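Local structure of extracellular solute-binding protein family 5 (Brucella melitensis, 4ONY) at residues V83-S91 against Y99-A107; E374-A382 against P522-A530. The protein probably serves as the periplasmic substrate-binding component of an ABC transporter, capturing peptides or related solutes for uptake. One frame throughout, in Å; residues are numbered along the deposited sequence.

Contact 1. Residues V83-S91 against Y99-A107; sequences VYQTLMLRS and YSLLAEKVA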
loop_
_atom_site.group_PDB
_atom_site.type_symbol
_atom_site.label_atom_id
_atom_site.label_comp_id
_atom_site.label_asym_id
_atom_site.label_seq_id
_atom_site.Cartn_x
_atom_site.Cartn_y
_atom_site.Cartn_z
ATOM N N VAL A 83 -2.969 20.620 1.394
ATOM C CA VAL A 83 -3.935 21.680 1.113
ATOM C C VAL A 83 -5.331 21.308 1.624
ATOM O O VAL A 83 -5.924 22.038 2.409
ATOM C CB VAL A 83 -3.981 21.997 -0.391
ATOM C CG1 VAL A 83 -5.079 22.998 -0.714
ATOM C CG2 VAL A 83 -2.617 22.540 -0.826
ATOM N N TYR A 84 -5.846 20.173 1.173
ATOM C CA TYR A 84 -7.133 19.709 1.598
ATOM C C TYR A 84 -6.990 18.756 2.776
ATOM O O TYR A 84 -6.250 17.767 2.696
ATOM C CB TYR A 84 -7.803 18.993 0.446
ATOM C CG TYR A 84 -8.181 19.937 -0.705
ATOM C CD1 TYR A 84 -9.207 20.857 -0.569
ATOM C CD2 TYR A 84 -7.525 19.860 -1.932
ATOM C CE1 TYR A 84 -9.553 21.730 -1.610
ATOM C CE2 TYR A 84 -7.877 20.698 -2.981
ATOM C CZ TYR A 84 -8.888 21.623 -2.818
ATOM O OH TYR A 84 -9.244 22.424 -3.853
ATOM N N GLN A 85 -7.738 19.027 3.846
ATOM C CA GLN A 85 -7.672 18.226 5.055
ATOM C C GLN A 85 -8.910 17.398 5.253
ATOM O O GLN A 85 -9.953 17.634 4.652
ATOM C CB GLN A 85 -7.493 19.125 6.253
ATOM C CG GLN A 85 -6.234 19.946 6.209
ATOM C CD GLN A 85 -6.039 20.774 7.464
ATOM O OE1 GLN A 85 -6.898 21.538 7.850
ATOM N NE2 GLN A 85 -4.873 20.611 8.100
ATOM N N THR A 86 -8.758 16.407 6.105
ATOM C CA THR A 86 -9.829 15.506 6.496
ATOM C C THR A 86 -10.319 15.880 7.908
ATOM O O THR A 86 -9.696 16.710 8.604
ATOM C CB THR A 86 -9.302 14.076 6.549
ATOM O OG1 THR A 86 -8.168 14.055 7.420
ATOM C CG2 THR A 86 -8.913 13.645 5.178
ATOM N N LEU A 87 -11.413 15.258 8.333
ATOM C CA LEU A 87 -11.922 15.545 9.657
ATOM C C LEU A 87 -10.949 15.077 10.716
ATOM O O LEU A 87 -10.779 15.724 11.756
ATOM C CB LEU A 87 -13.287 14.907 9.851
ATOM C CG LEU A 87 -14.360 15.629 9.012
ATOM C CD1 LEU A 87 -15.573 14.731 8.787
ATOM C CD2 LEU A 87 -14.827 16.921 9.688
ATOM N N MET A 88 -10.323 13.926 10.471
ATOM C CA MET A 88 -9.385 13.330 11.461
ATOM C C MET A 88 -8.150 12.849 10.734
ATOM O O MET A 88 -8.218 12.542 9.525
ATOM C CB MET A 88 -10.052 12.181 12.213
ATOM C CG MET A 88 -11.319 12.613 12.959
ATOM S SD MET A 88 -12.023 11.336 14.013
ATOM C CE MET A 88 -10.788 11.312 15.308
ATOM N N LEU A 89 -7.039 12.816 11.453
ATOM C CA LEU A 89 -5.731 12.547 10.879
ATOM C C LEU A 89 -5.207 11.176 11.278
ATOM O O LEU A 89 -5.140 10.842 12.469
ATOM C CB LEU A 89 -4.735 13.594 11.377
ATOM C CG LEU A 89 -3.295 13.481 10.900
ATOM C CD1 LEU A 89 -3.160 13.707 9.411
ATOM C CD2 LEU A 89 -2.434 14.465 11.673
ATOM N N ARG A 90 -4.776 10.415 10.296
ATOM C CA ARG A 90 -4.260 9.089 10.549
ATOM C C ARG A 90 -2.876 9.134 11.241
ATOM O O ARG A 90 -1.963 9.805 10.747
ATOM C CB ARG A 90 -4.148 8.434 9.186
ATOM C CG ARG A 90 -3.653 7.025 9.201
ATOM C CD ARG A 90 -4.822 6.116 9.194
ATOM N NE ARG A 90 -4.399 4.739 9.085
ATOM C CZ ARG A 90 -4.655 3.953 8.060
ATOM N NH1 ARG A 90 -5.310 4.398 7.020
ATOM N NH2 ARG A 90 -4.267 2.693 8.078
ATOM N N SER A 91 -2.697 8.459 12.372
ATOM C CA SER A 91 -1.349 8.262 12.893
ATOM C C SER A 91 -0.601 7.210 12.071
ATOM O O SER A 91 -1.112 6.122 11.833
ATOM C CB SER A 91 -1.332 7.787 14.340
ATOM O OG SER A 91 -0.012 7.373 14.729
ATOM N N TYR A 99 -6.771 10.600 14.751
ATOM C CA TYR A 99 -6.830 11.581 15.839
ATOM C C TYR A 99 -7.422 12.892 15.309
ATOM O O TYR A 99 -7.613 13.058 14.085
ATOM C CB TYR A 99 -5.432 11.809 16.459
ATOM C CG TYR A 99 -4.923 10.591 17.184
ATOM C CD1 TYR A 99 -5.286 10.353 18.487
ATOM C CD2 TYR A 99 -4.125 9.624 16.524
ATOM C CE1 TYR A 99 -4.899 9.192 19.162
ATOM C CE2 TYR A 99 -3.722 8.490 17.172
ATOM C CZ TYR A 99 -4.135 8.254 18.500
ATOM O OH TYR A 99 -3.765 7.102 19.199
ATOM N N SER A 100 -7.736 13.806 16.225
ATOM C CA SER A 100 -8.413 15.067 15.900
ATOM C C SER A 100 -7.657 15.913 14.851
ATOM O O SER A 100 -6.430 15.973 14.846
ATOM C CB SER A 100 -8.642 15.882 17.165
ATOM O OG SER A 100 -9.495 15.156 18.049
ATOM N N LEU A 101 -8.388 16.475 13.903
ATOM C CA LEU A 101 -7.808 17.503 12.981
ATOM C C LEU A 101 -8.907 18.556 12.809
ATOM O O LEU A 101 -9.221 19.255 13.794
ATOM C CB LEU A 101 -7.326 16.887 11.681
ATOM C CG LEU A 101 -6.548 17.802 10.734
ATOM C CD1 LEU A 101 -5.276 18.280 11.415
ATOM C CD2 LEU A 101 -6.244 17.092 9.395
ATOM N N LEU A 102 -9.595 18.599 11.663
ATOM C CA LEU A 102 -10.690 19.586 11.546
ATOM C C LEU A 102 -11.793 19.326 12.580
ATOM O O LEU A 102 -12.383 20.280 13.120
ATOM C CB LEU A 102 -11.270 19.642 10.126
ATOM C CG LEU A 102 -10.421 20.347 9.062
ATOM C CD1 LEU A 102 -10.981 20.117 7.678
ATOM C CD2 LEU A 102 -10.348 21.843 9.312
ATOM N N ALA A 103 -12.073 18.048 12.823
ATOM C CA ALA A 103 -12.954 17.659 13.906
ATOM C C ALA A 103 -12.164 17.599 15.217
ATOM O O ALA A 103 -11.200 16.848 15.336
ATOM C CB ALA A 103 -13.590 16.317 13.604
ATOM N N GLU A 104 -12.546 18.431 16.171
ATOM C CA GLU A 104 -11.885 18.449 17.471
ATOM C C GLU A 104 -12.328 17.248 18.305
ATOM O O GLU A 104 -11.549 16.721 19.077
ATOM C CB GLU A 104 -12.207 19.743 18.223
ATOM C CG GLU A 104 -11.397 19.938 19.499
ATOM C CD GLU A 104 -11.644 21.298 20.164
ATOM O OE1 GLU A 104 -12.556 22.043 19.762
ATOM O OE2 GLU A 104 -10.894 21.625 21.084
ATOM N N LYS A 105 -13.587 16.851 18.153
ATOM C CA LYS A 105 -14.180 15.765 18.892
ATOM C C LYS A 105 -15.004 14.868 17.983
ATOM O O LYS A 105 -15.522 15.300 16.984
ATOM C CB LYS A 105 -15.093 16.305 19.999
ATOM C CG LYS A 105 -14.389 17.145 21.046
ATOM C CD LYS A 105 -13.594 16.237 21.986
ATOM C CE LYS A 105 -12.188 16.754 22.344
ATOM N NZ LYS A 105 -12.254 17.743 23.466
ATOM N N VAL A 106 -15.105 13.621 18.374
ATOM C CA VAL A 106 -15.847 12.617 17.677
ATOM C C VAL A 106 -16.652 11.816 18.678
ATOM O O VAL A 106 -16.183 11.530 19.779
ATOM C CB VAL A 106 -14.925 11.701 16.849
ATOM C CG1 VAL A 106 -13.988 10.868 17.710
ATOM C CG2 VAL A 106 -15.741 10.784 15.975
ATOM N N ALA A 107 -17.887 11.511 18.323
ATOM C CA ALA A 107 -18.703 10.534 19.056
ATOM C C ALA A 107 -19.245 9.534 18.050
ATOM O O ALA A 107 -19.436 9.858 16.872
ATOM C CB ALA A 107 -19.834 11.234 19.795
#
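Leu89 and Tyr99 exchange two backbone hydrogen bonds, Leu89 N to Tyr99 O at 2.7 Å and Tyr99 N to Leu89 O at 2.8 Å. They form the hydrogen-bonded pair of an antiparallel hairpin, and Met88 with Ser100 is the adjoining non-hydrogen-bonded pair. Beyond it the ladder gives way to a loop in which Leu87 O becomes the acceptor, taking Ala103 N at 2.9 Å and a weak second bond from Leu101 N. Two hydroxyls brace the chain locally, Thr86 OG1 on Met88 O at 2.6 Å, from above the carbonyl plane, and Ser100 OG on Glu104 O.

Apolar contacts surround this backbone frame. The Met88 chain bends at its last torsion (chi3 71°), which brings CE against the face of the Tyr99 peptide group and within 4.0 Å of Val106 CG1. Leu87 CB meets the Ala103 methyl, CB to CB, at 4.0 Å. At the other end, Gln85 crosses Leu101 and Leu102 at about right angles; its CB lies 3.9 Å from Leu101 CD2, while its buried amide is held by Ser213, Trp236 and Tyr235. Ser91 CB meets the edge of the Tyr99 ring.

Strand 114-119 covers Leu87, Ala103 and Val106, and strand 18-20 touches Met88 and Tyr99, so the hairpin of strands 88-90 and 97-108 lies within a larger antiparallel sheet.

Contact 2. Residues E374-A382 against P522-A530; sequences ELLAPFPGA and PAVDAMIEA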
loop_
_atom_site.group_PDB
_atom_site.type_symbol
_atom_site.label_atom_id
_atom_site.label_comp_id
_atom_site.label_asym_id
_atom_site.label_seq_id
_atom_site.Cartn_x
_atom_site.Cartn_y
_atom_site.Cartn_z
ATOM N N GLU A 374 -9.605 -22.687 15.772
ATOM C CA GLU A 374 -11.081 -22.671 15.797
ATOM C C GLU A 374 -11.647 -22.297 14.432
ATOM O O GLU A 374 -12.520 -22.977 13.919
ATOM C CB GLU A 374 -11.545 -21.706 16.869
ATOM C CG GLU A 374 -13.041 -21.578 16.983
ATOM C CD GLU A 374 -13.489 -20.588 18.044
ATOM O OE1 GLU A 374 -12.993 -19.439 18.167
ATOM O OE2 GLU A 374 -14.408 -20.959 18.760
ATOM N N LEU A 375 -11.096 -21.264 13.812
ATOM C CA LEU A 375 -11.563 -20.793 12.519
ATOM C C LEU A 375 -11.339 -21.834 11.401
ATOM O O LEU A 375 -12.147 -21.955 10.512
ATOM C CB LEU A 375 -10.841 -19.510 12.120
ATOM C CG LEU A 375 -11.287 -18.244 12.842
ATOM C CD1 LEU A 375 -10.336 -17.085 12.517
ATOM C CD2 LEU A 375 -12.737 -17.874 12.478
ATOM N N LEU A 376 -10.215 -22.542 11.467
ATOM C CA LEU A 376 -9.804 -23.415 10.427
ATOM C C LEU A 376 -10.325 -24.858 10.603
ATOM O O LEU A 376 -10.280 -25.630 9.676
ATOM C CB LEU A 376 -8.279 -23.408 10.337
ATOM C CG LEU A 376 -7.687 -22.096 9.814
ATOM C CD1 LEU A 376 -6.207 -22.000 10.098
ATOM C CD2 LEU A 376 -7.932 -21.965 8.320
ATOM N N ALA A 377 -10.819 -25.222 11.769
ATOM C CA ALA A 377 -11.261 -26.602 12.033
ATOM C C ALA A 377 -12.323 -27.116 11.034
ATOM O O ALA A 377 -12.313 -28.261 10.645
ATOM C CB ALA A 377 -11.799 -26.697 13.456
ATOM N N PRO A 378 -13.223 -26.256 10.560
ATOM C CA PRO A 378 -14.174 -26.749 9.571
ATOM C C PRO A 378 -13.584 -27.006 8.169
ATOM O O PRO A 378 -14.307 -27.483 7.302
ATOM C CB PRO A 378 -15.188 -25.591 9.460
ATOM C CG PRO A 378 -15.089 -24.891 10.775
ATOM C CD PRO A 378 -13.603 -24.929 11.047
ATOM N N PHE A 379 -12.289 -26.721 7.957
ATOM C CA PHE A 379 -11.691 -26.813 6.652
ATOM C C PHE A 379 -10.465 -27.678 6.734
ATOM O O PHE A 379 -9.349 -27.202 6.541
ATOM C CB PHE A 379 -11.359 -25.406 6.127
ATOM C CG PHE A 379 -12.549 -24.506 6.098
ATOM C CD1 PHE A 379 -13.545 -24.668 5.095
ATOM C CD2 PHE A 379 -12.736 -23.555 7.094
ATOM C CE1 PHE A 379 -14.661 -23.875 5.112
ATOM C CE2 PHE A 379 -13.857 -22.769 7.112
ATOM C CZ PHE A 379 -14.805 -22.922 6.114
ATOM N N PRO A 380 -10.632 -28.970 7.029
ATOM C CA PRO A 380 -9.480 -29.777 7.444
ATOM C C PRO A 380 -8.299 -29.891 6.459
ATOM O O PRO A 380 -7.162 -30.132 6.894
ATOM C CB PRO A 380 -10.097 -31.170 7.721
ATOM C CG PRO A 380 -11.423 -31.167 7.013
ATOM C CD PRO A 380 -11.900 -29.733 7.050
ATOM N N GLY A 381 -8.544 -29.764 5.164
ATOM C CA GLY A 381 -7.447 -29.882 4.196
ATOM C C GLY A 381 -6.723 -28.595 3.814
ATOM O O GLY A 381 -5.716 -28.635 3.082
ATOM N N ALA A 382 -7.215 -27.468 4.323
ATOM C CA ALA A 382 -6.939 -26.140 3.801
ATOM C C ALA A 382 -5.546 -25.594 4.121
ATOM O O ALA A 382 -5.024 -24.772 3.366
ATOM C CB ALA A 382 -7.982 -25.178 4.281
ATOM N N PRO A 522 -13.878 -22.325 -0.234
ATOM C CA PRO A 522 -14.646 -21.853 0.917
ATOM C C PRO A 522 -13.797 -21.495 2.146
ATOM O O PRO A 522 -14.248 -20.716 2.972
ATOM C CB PRO A 522 -15.562 -23.039 1.234
ATOM C CG PRO A 522 -15.647 -23.837 -0.053
ATOM C CD PRO A 522 -14.337 -23.632 -0.760
ATOM N N ALA A 523 -12.623 -22.097 2.328
ATOM C CA ALA A 523 -11.792 -21.729 3.501
ATOM C C ALA A 523 -11.292 -20.305 3.358
ATOM O O ALA A 523 -11.229 -19.553 4.339
ATOM C CB ALA A 523 -10.635 -22.698 3.694
ATOM N N VAL A 524 -10.925 -19.917 2.137
ATOM C CA VAL A 524 -10.465 -18.550 1.892
ATOM C C VAL A 524 -11.619 -17.608 2.180
ATOM O O VAL A 524 -11.470 -16.618 2.900
ATOM C CB VAL A 524 -9.974 -18.364 0.432
ATOM C CG1 VAL A 524 -9.829 -16.883 0.092
ATOM C CG2 VAL A 524 -8.676 -19.125 0.164
ATOM N N ASP A 525 -12.778 -17.893 1.592
ATOM C CA ASP A 525 -13.935 -17.036 1.810
ATOM C C ASP A 525 -14.233 -16.888 3.290
ATOM O O ASP A 525 -14.519 -15.782 3.762
ATOM C CB ASP A 525 -15.166 -17.549 1.089
ATOM C CG ASP A 525 -15.015 -17.549 -0.449
ATOM O OD1 ASP A 525 -14.077 -17.006 -1.026
ATOM O OD2 ASP A 525 -15.865 -18.141 -1.111
ATOM N N ALA A 526 -14.171 -17.985 4.032
ATOM C CA ALA A 526 -14.465 -17.953 5.477
ATOM C C ALA A 526 -13.451 -17.106 6.279
ATOM O O ALA A 526 -13.835 -16.415 7.231
ATOM C CB ALA A 526 -14.513 -19.361 6.050
ATOM N N MET A 527 -12.168 -17.139 5.905
ATOM C CA MET A 527 -11.180 -16.307 6.615
ATOM C C MET A 527 -11.370 -14.808 6.308
ATOM O O MET A 527 -11.157 -13.985 7.163
ATOM C CB MET A 527 -9.740 -16.757 6.305
ATOM C CG MET A 527 -9.398 -18.175 6.786
ATOM S SD MET A 527 -9.912 -18.668 8.454
ATOM C CE MET A 527 -11.491 -19.422 8.135
ATOM N N ILE A 528 -11.793 -14.479 5.084
ATOM C CA ILE A 528 -12.111 -13.092 4.733
ATOM C C ILE A 528 -13.331 -12.634 5.585
ATOM O O ILE A 528 -13.325 -11.508 6.164
ATOM C CB ILE A 528 -12.386 -12.895 3.236
ATOM C CG1 ILE A 528 -11.122 -13.166 2.423
ATOM C CG2 ILE A 528 -12.887 -11.461 2.935
ATOM C CD1 ILE A 528 -11.383 -13.284 0.918
ATOM N N GLU A 529 -14.335 -13.486 5.681
ATOM C CA GLU A 529 -15.484 -13.155 6.543
ATOM C C GLU A 529 -15.034 -12.896 7.977
ATOM O O GLU A 529 -15.475 -11.951 8.593
ATOM C CB GLU A 529 -16.550 -14.247 6.525
ATOM C CG GLU A 529 -17.212 -14.401 5.175
ATOM C CD GLU A 529 -18.019 -15.669 5.033
ATOM O OE1 GLU A 529 -18.515 -16.170 6.100
ATOM O OE2 GLU A 529 -18.167 -16.111 3.858
ATOM N N ALA A 530 -14.150 -13.759 8.488
ATOM C CA ALA A 530 -13.694 -13.645 9.849
ATOM C C ALA A 530 -12.905 -12.362 10.060
ATOM O O ALA A 530 -13.098 -11.700 11.054
ATOM C CB ALA A 530 -12.840 -14.844 10.225
#
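Phe379 N donates to Leu376 O at 2.9 Å, closing the type I turn Leu376-Phe379; with CG anti to the carbonyl carbon (chi1 -56°), the Phe379 ring then lies against Ala523. No hydrogen bond crosses between 374-382 and 522-530; the joining is apolar. The ring lies flat against the helix: Ala523 CA stands over its centre, 3.8 Å from the centroid and 11° off the normal, a CH-pi contact. Pro378 CB lies over the rim of the opposite face, and Leu375 O reaches the ring edge in its plane, so the phenyl group has neighbours on both faces and at one edge. Its far end runs on along the helix, with CZ 3.6 Å from Ala526 CB.

Met527 packs beside the ring. The bend at chi2 (-45°) places SD 3.8 Å from Leu376 CD2, the two side chains crossing at about a right angle, and a further bend at chi3 swings CE to 3.5 Å from Leu375 O. Further along, Leu375 CD2 rests on Ala530 CB at 3.8 Å; at the other end, Ala382 CB abuts Ala523 CB at 3.7 Å.

Val550 of helix 537-553 touches Leu376, and Ala546 and Leu547 touch Met527. Ala523, Ala526, Met527 and Ala530 make a single stripe along helix 522-533, onto which Leu375, Leu376 and the two consecutive type I turns that follow are packed. This is turn-onto-helix packing, an aromatic ring and a thioether meeting at an alanine-rich stripe, and it joins the segment after helix 370-376 to helices 522-533 and 537-553.

How the contacts relate
Contact 1 and contact 2 hold no element in common: their centres are 37 Å apart, their nearest atoms about 17 Å, and the first closes along the chain before the second opens. Together they illustrate how chemistry follows place in the fold. The 83-91/99-107 pair is largely buried and joins two arms of one hairpin, with seven residues between the segments, so backbone hydrogen bonds fix its register and apolar side chains fill in around them. The 374-382/522-530 pair is only partly buried and brings together pieces separated by about 140 residues; it relies on ring, methyl and thioether packing, with backbone bonds confined to each partner.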